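Local coordinates for protein DNA polymerase III subunit delta (Bacillus subtilis, PDB 3ZH9) that forms part of the sliding-clamp loader of the bacterial replicase, probably acting as the wrench that opens the beta clamp so that it can be loaded onto primed DNA, at residues S256-L261 against K290-Q295; K250-I255 against E309-M314; S33-T38 against Y112-L117; G12-V17 against Q37-Q42. All coordinates share one frame; numbering follows the deposited sequence.

Contact 1: residues S256-L261 against K290-Q295; sequences SNQFRL and KLAMDQ
Gln258 leaves its helix with CG anti to the backbone N and then bends at chi2 (64°), which carries its amide across to Gln295, whose chain runs out extended beyond CG. The two side chains cross at about a right angle, their amide planes well out of parallel. Gln258 NE2 gives a hydrogen bond of 2.8 Å to Gln295 OE1, nearly straight at 163°; the acceptor lies in the donor's amide plane, whereas the donor is somewhat tilted from the plane of the carbonyl. Both amides are buried, and their other ends find partners too: Gln295 NE2 bonds to Asn224 OD1 on helix 215-227, and Gln258 OE1 has a weak bond from Arg288. With an alanine here, the buried Gln295 OE1 would probably lose its donor and a gap open against Phe220 and Ile223. One turn further along, Leu261 sets CG 3.7 Å and CD2 3.8 Å from the methyl CB of Ala292, where the CA atoms of Leu261 and Ala292 are 6.6 Å apart. One amide-amide hydrogen bond beside an apolar contact thus joins two helical segments crossing at 75° in the all-helical C-terminal domain, which in clamp-loader subunits builds the collar.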
loop_
_atom_site.group_PDB
_atom_site.type_symbol
_atom_site.label_atom_id
_atom_site.label_comp_id
_atom_site.label_asym_id
_atom_site.label_seq_id
_atom_site.Cartn_x
_atom_site.Cartn_y
_atom_site.Cartn_z
ATOM N N SER A 256 0.923 2.182 20.733
ATOM C CA SER A 256 2.133 2.994 20.682
ATOM C C SER A 256 2.407 3.541 19.273
ATOM O O SER A 256 2.676 4.727 19.110
ATOM C CB SER A 256 3.333 2.185 21.207
ATOM O OG SER A 256 4.508 2.977 21.219
ATOM N N ASN A 257 2.346 2.684 18.256
ATOM C CA ASN A 257 2.568 3.130 16.881
ATOM C C ASN A 257 1.586 4.243 16.456
ATOM O O ASN A 257 1.937 5.148 15.699
ATOM C CB ASN A 257 2.435 1.955 15.891
ATOM C CG ASN A 257 3.461 0.848 16.131
ATOM O OD1 ASN A 257 4.555 1.082 16.649
ATOM N ND2 ASN A 257 3.104 -0.373 15.740
ATOM N N GLN A 258 0.341 4.143 16.899
ATOM C CA GLN A 258 -0.653 5.134 16.519
ATOM C C GLN A 258 -0.407 6.456 17.235
ATOM O O GLN A 258 -0.543 7.527 16.635
ATOM C CB GLN A 258 -2.075 4.634 16.767
ATOM C CG GLN A 258 -3.184 5.634 16.366
ATOM C CD GLN A 258 -3.243 5.949 14.867
ATOM O OE1 GLN A 258 -2.531 5.353 14.056
ATOM N NE2 GLN A 258 -4.106 6.897 14.499
ATOM N N PHE A 259 -0.037 6.388 18.506
ATOM C CA PHE A 259 0.211 7.615 19.259
ATOM C C PHE A 259 1.445 8.331 18.751
ATOM O O PHE A 259 1.453 9.544 18.655
ATOM C CB PHE A 259 0.276 7.356 20.765
ATOM C CG PHE A 259 -1.069 7.422 21.428
ATOM C CD1 PHE A 259 -1.765 8.622 21.482
ATOM C CD2 PHE A 259 -1.651 6.295 21.965
ATOM C CE1 PHE A 259 -3.030 8.694 22.071
ATOM C CE2 PHE A 259 -2.913 6.363 22.572
ATOM C CZ PHE A 259 -3.602 7.568 22.613
ATOM N N ARG A 260 2.482 7.577 18.395
ATOM C CA ARG A 260 3.644 8.180 17.749
ATOM C C ARG A 260 3.255 8.846 16.435
ATOM O O ARG A 260 3.700 9.948 16.147
ATOM C CB ARG A 260 4.767 7.154 17.540
ATOM C CG ARG A 260 5.515 6.817 18.852
ATOM C CD ARG A 260 6.815 6.052 18.601
ATOM N NE ARG A 260 6.554 4.800 17.908
ATOM C CZ ARG A 260 6.551 3.615 18.501
ATOM N NH1 ARG A 260 6.830 3.520 19.797
ATOM N NH2 ARG A 260 6.288 2.527 17.795
ATOM N N LEU A 261 2.421 8.176 15.645
ATOM C CA LEU A 261 1.925 8.758 14.402
ATOM C C LEU A 261 1.139 10.049 14.622
ATOM O O LEU A 261 1.285 11.008 13.862
ATOM C CB LEU A 261 1.039 7.759 13.670
ATOM C CG LEU A 261 0.508 8.228 12.318
ATOM C CD1 LEU A 261 1.622 8.656 11.370
ATOM C CD2 LEU A 261 -0.367 7.127 11.700
ATOM N N LYS A 290 -4.442 10.886 7.208
ATOM C CA LYS A 290 -5.664 11.678 7.378
ATOM C C LYS A 290 -6.348 11.386 8.714
ATOM O O LYS A 290 -6.761 12.310 9.426
ATOM C CB LYS A 290 -6.639 11.452 6.218
ATOM C CG LYS A 290 -7.872 12.329 6.290
ATOM C CD LYS A 290 -7.476 13.782 6.529
ATOM C CE LYS A 290 -8.663 14.614 6.994
ATOM N N LEU A 291 -6.452 10.106 9.061
ATOM C CA LEU A 291 -7.091 9.723 10.312
ATOM C C LEU A 291 -6.274 10.201 11.517
ATOM O O LEU A 291 -6.837 10.637 12.515
ATOM C CB LEU A 291 -7.316 8.204 10.390
ATOM C CG LEU A 291 -8.127 7.495 9.292
ATOM C CD1 LEU A 291 -8.197 5.995 9.599
ATOM C CD2 LEU A 291 -9.524 8.081 9.127
ATOM N N ALA A 292 -4.949 10.106 11.424
ATOM C CA ALA A 292 -4.090 10.552 12.515
ATOM C C ALA A 292 -4.212 12.060 12.659
ATOM O O ALA A 292 -4.157 12.565 13.759
ATOM C CB ALA A 292 -2.607 10.143 12.279
ATOM N N MET A 293 -4.357 12.772 11.538
ATOM C CA MET A 293 -4.535 14.215 11.593
ATOM C C MET A 293 -5.801 14.546 12.372
ATOM O O MET A 293 -5.808 15.484 13.166
ATOM C CB MET A 293 -4.639 14.833 10.203
ATOM C CG MET A 293 -3.341 14.859 9.407
ATOM S SD MET A 293 -3.540 15.585 7.770
ATOM C CE MET A 293 -3.485 17.335 8.165
ATOM N N ASP A 294 -6.870 13.783 12.139
ATOM C CA ASP A 294 -8.154 14.049 12.805
ATOM C C ASP A 294 -8.002 13.830 14.297
ATOM O O ASP A 294 -8.485 14.612 15.110
ATOM C CB ASP A 294 -9.259 13.137 12.281
ATOM C CG ASP A 294 -9.699 13.489 10.863
ATOM O OD1 ASP A 294 -9.443 14.628 10.413
ATOM O OD2 ASP A 294 -10.322 12.621 10.205
ATOM N N GLN A 295 -7.312 12.756 14.657
ATOM C CA GLN A 295 -7.123 12.438 16.060
ATOM C C GLN A 295 -6.193 13.443 16.743
ATOM O O GLN A 295 -6.391 13.785 17.903
ATOM C CB GLN A 295 -6.599 11.019 16.224
ATOM C CG GLN A 295 -7.673 9.965 16.045
ATOM C CD GLN A 295 -7.180 8.563 16.355
ATOM O OE1 GLN A 295 -6.037 8.208 16.053
ATOM N NE2 GLN A 295 -8.043 7.757 16.958
#

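Contact 2: residues K250-I255 against E309-M314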
loop_
_atom_site.group_PDB
_atom_site.type_symbol
_atom_site.label_atom_id
_atom_site.label_comp_id
_atom_site.label_asym_id
_atom_site.label_seq_id
_atom_site.Cartn_x
_atom_site.Cartn_y
_atom_site.Cartn_z
ATOM N N LYS A 250 1.240 -6.946 22.137
ATOM C CA LYS A 250 1.009 -6.596 20.735
ATOM C C LYS A 250 0.013 -5.454 20.620
ATOM O O LYS A 250 0.192 -4.538 19.819
ATOM C CB LYS A 250 0.501 -7.802 19.936
ATOM C CG LYS A 250 0.479 -7.560 18.428
ATOM C CD LYS A 250 -0.156 -8.717 17.677
ATOM N N ILE A 251 -1.043 -5.519 21.423
ATOM C CA ILE A 251 -2.020 -4.443 21.490
ATOM C C ILE A 251 -1.312 -3.131 21.839
ATOM O O ILE A 251 -1.593 -2.082 21.272
ATOM C CB ILE A 251 -3.078 -4.734 22.561
ATOM C CG1 ILE A 251 -3.876 -5.991 22.198
ATOM C CG2 ILE A 251 -4.010 -3.549 22.729
ATOM C CD1 ILE A 251 -4.866 -6.389 23.245
ATOM N N MET A 252 -0.378 -3.216 22.775
ATOM C CA MET A 252 0.306 -2.044 23.289
ATOM C C MET A 252 1.191 -1.424 22.213
ATOM O O MET A 252 1.219 -0.200 22.041
ATOM C CB MET A 252 1.133 -2.435 24.510
ATOM C CG MET A 252 2.065 -1.338 25.014
ATOM S SD MET A 252 3.636 -2.026 25.584
ATOM C CE MET A 252 4.318 -2.639 24.040
ATOM N N ALA A 253 1.903 -2.279 21.484
ATOM C CA ALA A 253 2.773 -1.829 20.408
ATOM C C ALA A 253 1.984 -1.060 19.355
ATOM O O ALA A 253 2.396 0.014 18.931
ATOM C CB ALA A 253 3.494 -3.021 19.772
ATOM N N LEU A 254 0.847 -1.607 18.932
ATOM C CA LEU A 254 -0.012 -0.917 17.965
ATOM C C LEU A 254 -0.574 0.419 18.499
ATOM O O LEU A 254 -0.671 1.393 17.764
ATOM C CB LEU A 254 -1.160 -1.828 17.527
ATOM C CG LEU A 254 -0.750 -3.168 16.897
ATOM C CD1 LEU A 254 -1.978 -4.029 16.587
ATOM C CD2 LEU A 254 0.107 -2.989 15.652
ATOM N N ILE A 255 -0.977 0.438 19.765
ATOM C CA ILE A 255 -1.418 1.664 20.397
ATOM C C ILE A 255 -0.252 2.651 20.336
ATOM O O ILE A 255 -0.402 3.786 19.897
ATOM C CB ILE A 255 -1.858 1.410 21.849
ATOM C CG1 ILE A 255 -3.134 0.563 21.861
ATOM C CG2 ILE A 255 -2.081 2.737 22.593
ATOM C CD1 ILE A 255 -3.500 -0.002 23.244
ATOM N N GLU A 309 5.440 8.308 26.550
ATOM C CA GLU A 309 6.374 7.845 27.567
ATOM C C GLU A 309 5.741 6.763 28.460
ATOM O O GLU A 309 6.377 5.765 28.765
ATOM C CB GLU A 309 6.919 9.019 28.396
ATOM C CG GLU A 309 7.796 8.601 29.593
ATOM C CD GLU A 309 9.050 7.828 29.193
ATOM O OE1 GLU A 309 9.357 7.754 27.987
ATOM O OE2 GLU A 309 9.738 7.297 30.090
ATOM N N GLN A 310 4.487 6.955 28.862
ATOM C CA GLN A 310 3.761 5.912 29.580
ATOM C C GLN A 310 3.821 4.583 28.829
ATOM O O GLN A 310 4.009 3.521 29.433
ATOM C CB GLN A 310 2.295 6.309 29.783
ATOM C CG GLN A 310 2.076 7.367 30.846
ATOM C CD GLN A 310 0.631 7.847 30.899
ATOM O OE1 GLN A 310 -0.152 7.584 29.994
ATOM N NE2 GLN A 310 0.277 8.552 31.965
ATOM N N LEU A 311 3.665 4.633 27.511
ATOM C CA LEU A 311 3.701 3.398 26.733
ATOM C C LEU A 311 5.090 2.774 26.645
ATOM O O LEU A 311 5.208 1.558 26.609
ATOM C CB LEU A 311 3.094 3.583 25.343
ATOM C CG LEU A 311 1.574 3.785 25.334
ATOM C CD1 LEU A 311 1.111 4.440 24.021
ATOM C CD2 LEU A 311 0.840 2.465 25.585
ATOM N N ALA A 312 6.139 3.596 26.614
ATOM C CA ALA A 312 7.504 3.061 26.592
ATOM C C ALA A 312 7.804 2.380 27.917
ATOM O O ALA A 312 8.431 1.321 27.959
ATOM C CB ALA A 312 8.532 4.168 26.320
ATOM N N VAL A 313 7.356 2.995 29.005
ATOM C CA VAL A 313 7.514 2.390 30.315
ATOM C C VAL A 313 6.782 1.054 30.356
ATOM O O VAL A 313 7.328 0.060 30.831
ATOM C CB VAL A 313 7.022 3.302 31.465
ATOM C CG1 VAL A 313 7.049 2.530 32.792
ATOM C CG2 VAL A 313 7.894 4.554 31.574
ATOM N N MET A 314 5.556 1.020 29.843
ATOM C CA MET A 314 4.781 -0.220 29.867
ATOM C C MET A 314 5.467 -1.307 29.052
ATOM O O MET A 314 5.469 -2.483 29.429
ATOM C CB MET A 314 3.372 0.010 29.336
ATOM C CG MET A 314 2.516 -1.250 29.352
ATOM S SD MET A 314 0.922 -0.934 28.575
ATOM C CE MET A 314 0.342 0.399 29.617
#
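Flat groups play no part where Met252 and Ile255 meet Leu311 and Met314: thioethers and branched methyls do all the touching, and the ring close by, Phe332 of helix 325-338, packs on Leu311 and Met314 from outside the pair. The setting is an antiparallel helix pair in the C-terminal helical domain: residues 250-255 and 309-314, on helices 248-269 and 301-319, run at 153° to each other, their axes 10.3 Å apart at closest approach. Met252 and Leu311 face each other across the middle, and the Met252 side chain lies alongside those of Leu311 and Met314, pointing the other way. Its CG lies 4.0 Å from Leu311 CD2 and 3.8 Å from Met314 SD. The Met252 chain bends at chi2 (-142°), well away from a staggered value, and again at chi3, and its SD comes to rest beside the Met314 backbone carbon. Ile255, one turn on, crosses Leu311 at about a right angle and presents CG2, the branch anti to its backbone N, to Leu311 CD1 at 3.9 Å. The isobutyl fork of Leu311 is therefore shared, CD1 going to Ile255 and CD2 mainly to Met252. Trimming Met252 to an alanine is likely to open a gap against Leu311 and Met314 on the facing helix and leave the Met314 thioether freer to turn. Ile255 also rests on Ile219 of helix 215-227, so the layer continues into a third helix. At the Met314 end the two thioethers interleave, with Met252 SD 4.0 Å from Met314 CG.

Contact 3: residues S33-T38 against Y112-L117; sequences SRIRQT and YTVFVL
Ile35 on a helix stands over Val114 on a strand, their CA atoms 8.8 Å apart, a separation spanned by the side chains of the two residues. Residues 33-38 are helical towards the C-terminal end of helix 25-39, while 113-117 are extended, and the alternation of the strand turns Val114 and Val116 to the helix and Phe115 to the opposite face, where it meets Leu102 and Tyr105 of helix 99-107. A single isoleucine spans both valines. Its chi1 of -72° puts CG1 anti to the carbonyl carbon and CG2 anti to the backbone N, and CG2 meets Val114 CG1 at 4.1 Å, the two side chains crossing obliquely. The longer branch stretches on, so that CD1 comes within 4.3 Å of Val116 CG1. Leu9 of helix 2-10 also packs on Ile35.

This is the core of an AAA+-like, P-loop NTPase-type domain: a five-stranded parallel sheet in the order 2-3-4-1-5, with the fourth strand at its centre and helix 25-39, which follows strand 17-21, laid over one face. The polar groups of both segments find partners elsewhere than across the contact. Thr38 OG1 donates to Arg34 O at 2.7 Å, a bond back along the last turn, while Arg34 NE forms a salt bridge with Glu30 OE2. Helix and strand are thus joined by methyl contacts alone, none of them very close, which implies an interface that rests on the burial of apolar groups and not on directional bonds.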
loop_
_atom_site.group_PDB
_atom_site.type_symbol
_atom_site.label_atom_id
_atom_site.label_comp_id
_atom_site.label_asym_id
_atom_site.label_seq_id
_atom_site.Cartn_x
_atom_site.Cartn_y
_atom_site.Cartn_z
ATOM N N SER A 33 2.942 -9.069 -11.410
ATOM C CA SER A 33 2.598 -10.475 -11.277
ATOM C C SER A 33 1.641 -10.929 -12.386
ATOM O O SER A 33 1.799 -12.013 -12.956
ATOM C CB SER A 33 1.997 -10.739 -9.889
ATOM O OG SER A 33 1.721 -12.114 -9.721
ATOM N N ARG A 34 0.647 -10.100 -12.698
ATOM C CA ARG A 34 -0.285 -10.442 -13.770
ATOM C C ARG A 34 0.426 -10.453 -15.120
ATOM O O ARG A 34 0.073 -11.226 -16.013
ATOM C CB ARG A 34 -1.486 -9.489 -13.793
ATOM C CG ARG A 34 -2.541 -9.809 -12.721
ATOM C CD ARG A 34 -3.468 -8.613 -12.468
ATOM N NE ARG A 34 -4.366 -8.859 -11.341
ATOM C CZ ARG A 34 -5.669 -9.111 -11.446
ATOM N NH1 ARG A 34 -6.257 -9.148 -12.640
ATOM N NH2 ARG A 34 -6.391 -9.315 -10.351
ATOM N N ILE A 35 1.430 -9.603 -15.280
ATOM C CA ILE A 35 2.108 -9.570 -16.570
ATOM C C ILE A 35 2.944 -10.831 -16.710
ATOM O O ILE A 35 3.012 -11.415 -17.779
ATOM C CB ILE A 35 2.989 -8.333 -16.754
ATOM C CG1 ILE A 35 2.123 -7.086 -16.956
ATOM C CG2 ILE A 35 3.923 -8.529 -17.956
ATOM C CD1 ILE A 35 2.900 -5.767 -16.811
ATOM N N ARG A 36 3.560 -11.243 -15.604
ATOM C CA ARG A 36 4.357 -12.465 -15.547
ATOM C C ARG A 36 3.513 -13.700 -15.857
ATOM O O ARG A 36 3.888 -14.526 -16.690
ATOM C CB ARG A 36 4.993 -12.596 -14.164
ATOM C CG ARG A 36 5.899 -13.803 -13.985
ATOM C CD ARG A 36 6.332 -13.913 -12.528
ATOM N NE ARG A 36 6.670 -12.604 -11.970
ATOM C CZ ARG A 36 7.042 -12.395 -10.710
ATOM N NH1 ARG A 36 7.132 -13.414 -9.864
ATOM N NH2 ARG A 36 7.328 -11.167 -10.297
ATOM N N GLN A 37 2.372 -13.818 -15.185
ATOM C CA GLN A 37 1.427 -14.908 -15.433
ATOM C C GLN A 37 0.994 -14.929 -16.890
ATOM O O GLN A 37 0.640 -15.974 -17.432
ATOM C CB GLN A 37 0.184 -14.755 -14.540
ATOM C CG GLN A 37 0.444 -15.105 -13.087
ATOM C CD GLN A 37 -0.686 -14.689 -12.144
ATOM O OE1 GLN A 37 -1.706 -14.130 -12.560
ATOM N NE2 GLN A 37 -0.498 -14.965 -10.857
ATOM N N THR A 38 0.999 -13.760 -17.522
ATOM C CA THR A 38 0.622 -13.677 -18.927
ATOM C C THR A 38 1.744 -14.125 -19.892
ATOM O O THR A 38 1.475 -14.829 -20.860
ATOM C CB THR A 38 0.133 -12.256 -19.308
ATOM O OG1 THR A 38 -0.902 -11.838 -18.410
ATOM C CG2 THR A 38 -0.422 -12.251 -20.708
ATOM N N TYR A 112 9.741 -9.490 -29.277
ATOM C CA TYR A 112 9.565 -10.742 -28.553
ATOM C C TYR A 112 9.769 -10.578 -27.042
ATOM O O TYR A 112 9.666 -11.534 -26.280
ATOM C CB TYR A 112 10.556 -11.763 -29.102
ATOM C CG TYR A 112 11.927 -11.164 -29.378
ATOM C CD1 TYR A 112 12.840 -10.937 -28.348
ATOM C CD2 TYR A 112 12.303 -10.820 -30.677
ATOM C CE1 TYR A 112 14.097 -10.396 -28.617
ATOM C CE2 TYR A 112 13.549 -10.278 -30.956
ATOM C CZ TYR A 112 14.444 -10.067 -29.929
ATOM O OH TYR A 112 15.681 -9.530 -30.230
ATOM N N THR A 113 10.065 -9.354 -26.629
ATOM C CA THR A 113 10.308 -9.035 -25.228
ATOM C C THR A 113 9.210 -8.125 -24.684
ATOM O O THR A 113 8.766 -7.192 -25.359
ATOM C CB THR A 113 11.679 -8.320 -25.056
ATOM O OG1 THR A 113 12.735 -9.248 -25.294
ATOM C CG2 THR A 113 11.832 -7.731 -23.658
ATOM N N VAL A 114 8.756 -8.416 -23.475
ATOM C CA VAL A 114 7.979 -7.448 -22.703
ATOM C C VAL A 114 8.896 -6.812 -21.655
ATOM O O VAL A 114 9.394 -7.485 -20.740
ATOM C CB VAL A 114 6.748 -8.096 -22.029
ATOM C CG1 VAL A 114 5.968 -7.047 -21.205
ATOM C CG2 VAL A 114 5.867 -8.778 -23.095
ATOM N N PHE A 115 9.126 -5.513 -21.814
ATOM C CA PHE A 115 10.058 -4.750 -20.981
ATOM C C PHE A 115 9.257 -3.862 -20.015
ATOM O O PHE A 115 8.507 -2.972 -20.449
ATOM C CB PHE A 115 10.918 -3.874 -21.896
ATOM C CG PHE A 115 12.090 -3.224 -21.221
ATOM C CD1 PHE A 115 11.952 -1.984 -20.598
ATOM C CD2 PHE A 115 13.350 -3.835 -21.237
ATOM C CE1 PHE A 115 13.046 -1.371 -19.981
ATOM C CE2 PHE A 115 14.435 -3.229 -20.629
ATOM C CZ PHE A 115 14.287 -1.993 -20.002
ATOM N N VAL A 116 9.405 -4.101 -18.715
ATOM C CA VAL A 116 8.670 -3.326 -17.716
ATOM C C VAL A 116 9.591 -2.496 -16.815
ATOM O O VAL A 116 10.468 -3.024 -16.122
ATOM C CB VAL A 116 7.760 -4.221 -16.854
ATOM C CG1 VAL A 116 7.015 -5.224 -17.728
ATOM C CG2 VAL A 116 8.577 -4.967 -15.849
ATOM N N LEU A 117 9.416 -1.183 -16.869
ATOM C CA LEU A 117 10.027 -0.289 -15.897
ATOM C C LEU A 117 9.105 -0.183 -14.693
ATOM O O LEU A 117 7.951 0.224 -14.821
ATOM C CB LEU A 117 10.208 1.100 -16.485
ATOM C CG LEU A 117 11.483 1.285 -17.282
ATOM C CD1 LEU A 117 11.410 2.575 -18.076
ATOM C CD2 LEU A 117 12.670 1.282 -16.315
#

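Contact 4: residues G12-V17 against Q37-Q42; sequences GEVHPV and QTVVDQ
Thr38 is the first residue of 37-42 to meet Val14, and it does so with its methyl: chi1 of -53° sets OG1 beside the backbone N and leaves CG2 anti to it, 3.6 Å from Val14 CG2. The side chains of Val14 and Thr38 run alongside each other in opposite senses, and the hydroxyl, held by Arg34 O, is left out of the apolar contact. Leu9 of helix 2-10 touches both Thr38 and Val14. Next comes Val39, the last helical residue, which turns CG1 to Val14 CG1 at 3.9 Å. Its chi1 of -33° is far from a staggered value, with CG2 lodged between the backbone N and the carbonyl carbon, a crowded position. The forked Val14 is in this way split between two neighbours, one methyl for each, and Val114 of the central strand packs on both Val14 and Val39.

Helix 25-39 follows strand 17-21 in the AAA+-like domain, and the loop that leads from helix 2-10 into that strand passes the C-terminal end of the helix. This loop begins at Gly12 with a Schellman motif, whose positive phi (85°) would jam a CB against the preceding carbonyl oxygen. Beyond Val39 the second segment changes course: Val40 is the first residue to leave helical angles, and its side chain, like that of Val39, rests on Leu77 of strand 76-81.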
loop_
_atom_site.group_PDB
_atom_site.type_symbol
_atom_site.label_atom_id
_atom_site.label_comp_id
_atom_site.label_asym_id
_atom_site.label_seq_id
_atom_site.Cartn_x
_atom_site.Cartn_y
_atom_site.Cartn_z
ATOM N N GLY A 12 -5.402 -10.509 -24.012
ATOM C CA GLY A 12 -4.279 -10.932 -24.818
ATOM C C GLY A 12 -3.525 -9.744 -25.374
ATOM O O GLY A 12 -2.698 -9.893 -26.259
ATOM N N GLU A 13 -3.789 -8.558 -24.837
ATOM C CA GLU A 13 -3.074 -7.372 -25.281
ATOM C C GLU A 13 -1.885 -7.112 -24.369
ATOM O O GLU A 13 -2.026 -6.560 -23.266
ATOM C CB GLU A 13 -4.019 -6.172 -25.335
ATOM C CG GLU A 13 -5.195 -6.402 -26.274
ATOM C CD GLU A 13 -6.315 -5.377 -26.104
ATOM O OE1 GLU A 13 -6.135 -4.372 -25.387
ATOM O OE2 GLU A 13 -7.383 -5.581 -26.703
ATOM N N VAL A 14 -0.713 -7.551 -24.815
ATOM C CA VAL A 14 0.503 -7.374 -24.035
ATOM C C VAL A 14 1.478 -6.590 -24.885
ATOM O O VAL A 14 1.806 -7.010 -25.986
ATOM C CB VAL A 14 1.136 -8.723 -23.611
ATOM C CG1 VAL A 14 2.195 -8.491 -22.515
ATOM C CG2 VAL A 14 0.060 -9.668 -23.112
ATOM N N HIS A 15 1.911 -5.438 -24.382
ATOM C CA HIS A 15 2.736 -4.543 -25.169
ATOM C C HIS A 15 4.225 -4.712 -24.853
ATOM O O HIS A 15 4.580 -5.292 -23.845
ATOM C CB HIS A 15 2.227 -3.106 -24.999
ATOM C CG HIS A 15 0.749 -2.986 -25.256
ATOM N ND1 HIS A 15 0.184 -3.259 -26.488
ATOM C CD2 HIS A 15 -0.282 -2.685 -24.428
ATOM C CE1 HIS A 15 -1.127 -3.100 -26.414
ATOM N NE2 HIS A 15 -1.436 -2.756 -25.175
ATOM N N PRO A 16 5.093 -4.243 -25.756
ATOM C CA PRO A 16 6.540 -4.468 -25.603
ATOM C C PRO A 16 7.156 -3.644 -24.468
ATOM O O PRO A 16 8.178 -4.056 -23.938
ATOM C CB PRO A 16 7.118 -4.034 -26.960
ATOM C CG PRO A 16 5.951 -4.108 -27.922
ATOM C CD PRO A 16 4.744 -3.703 -27.081
ATOM N N VAL A 17 6.555 -2.507 -24.112
ATOM C CA VAL A 17 7.131 -1.628 -23.085
ATOM C C VAL A 17 6.044 -1.084 -22.141
ATOM O O VAL A 17 5.038 -0.494 -22.590
ATOM C CB VAL A 17 7.902 -0.427 -23.704
ATOM C CG1 VAL A 17 8.539 0.420 -22.621
ATOM C CG2 VAL A 17 8.960 -0.885 -24.700
ATOM N N GLN A 37 2.372 -13.818 -15.185
ATOM C CA GLN A 37 1.427 -14.908 -15.433
ATOM C C GLN A 37 0.994 -14.929 -16.890
ATOM O O GLN A 37 0.640 -15.974 -17.432
ATOM C CB GLN A 37 0.184 -14.755 -14.540
ATOM C CG GLN A 37 0.444 -15.105 -13.087
ATOM C CD GLN A 37 -0.686 -14.689 -12.144
ATOM O OE1 GLN A 37 -1.706 -14.130 -12.560
ATOM N NE2 GLN A 37 -0.498 -14.965 -10.857
ATOM N N THR A 38 0.999 -13.760 -17.522
ATOM C CA THR A 38 0.622 -13.677 -18.927
ATOM C C THR A 38 1.744 -14.125 -19.892
ATOM O O THR A 38 1.475 -14.829 -20.860
ATOM C CB THR A 38 0.133 -12.256 -19.308
ATOM O OG1 THR A 38 -0.902 -11.838 -18.410
ATOM C CG2 THR A 38 -0.422 -12.251 -20.708
ATOM N N VAL A 39 2.991 -13.729 -19.647
ATOM C CA VAL A 39 4.032 -13.991 -20.651
ATOM C C VAL A 39 4.959 -15.167 -20.323
ATOM O O VAL A 39 5.479 -15.812 -21.224
ATOM C CB VAL A 39 4.886 -12.727 -20.979
ATOM C CG1 VAL A 39 4.050 -11.479 -20.891
ATOM C CG2 VAL A 39 6.051 -12.614 -20.042
ATOM N N VAL A 40 5.168 -15.441 -19.041
ATOM C CA VAL A 40 6.139 -16.451 -18.627
ATOM C C VAL A 40 5.507 -17.820 -18.375
ATOM O O VAL A 40 4.418 -17.918 -17.803
ATOM C CB VAL A 40 6.915 -16.013 -17.363
ATOM C CG1 VAL A 40 7.946 -17.055 -16.982
ATOM C CG2 VAL A 40 7.585 -14.676 -17.585
ATOM N N ASP A 41 6.199 -18.868 -18.825
ATOM C CA ASP A 41 5.806 -20.250 -18.568
ATOM C C ASP A 41 6.766 -20.823 -17.541
ATOM O O ASP A 41 7.982 -20.695 -17.679
ATOM C CB ASP A 41 5.877 -21.087 -19.848
ATOM C CG ASP A 41 5.128 -20.450 -21.011
ATOM O OD1 ASP A 41 3.882 -20.565 -21.060
ATOM O OD2 ASP A 41 5.789 -19.848 -21.887
ATOM N N GLN A 42 6.231 -21.457 -16.509
ATOM C CA GLN A 42 7.081 -21.922 -15.421
ATOM C C GLN A 42 8.218 -22.834 -15.885
ATOM O O GLN A 42 9.292 -22.837 -15.283
ATOM C CB GLN A 42 6.247 -22.591 -14.326
ATOM C CG GLN A 42 5.493 -21.601 -13.450
ATOM C CD GLN A 42 6.418 -20.787 -12.563
ATOM O OE1 GLN A 42 7.177 -21.343 -11.764
ATOM N NE2 GLN A 42 6.365 -19.463 -12.701
#

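Contacts 1 and 2 lie about 14 Å apart, centre to centre, in the helical C-terminal domain and share helix 248-269; Leu311 CD1 reaches both Ser256 and Phe259. Contacts 3 and 4, with centres about 5 Å apart, share helix 25-39 in the N-terminal domain, and Val114 CG2 meets Val14 CG1 at 3.7 Å. The two groups sit on opposite sides of the chain's centre. Contacts 1, 2 and 3 are buried, whereas contact 4 is partly buried at a loop. Only contact 1 has a polar bond across it, a pair of buried amides; contact 2 packs thioethers against leucine and isoleucine methyls, and contacts 3 and 4 rely on beta-branched side chains beside the parallel sheet.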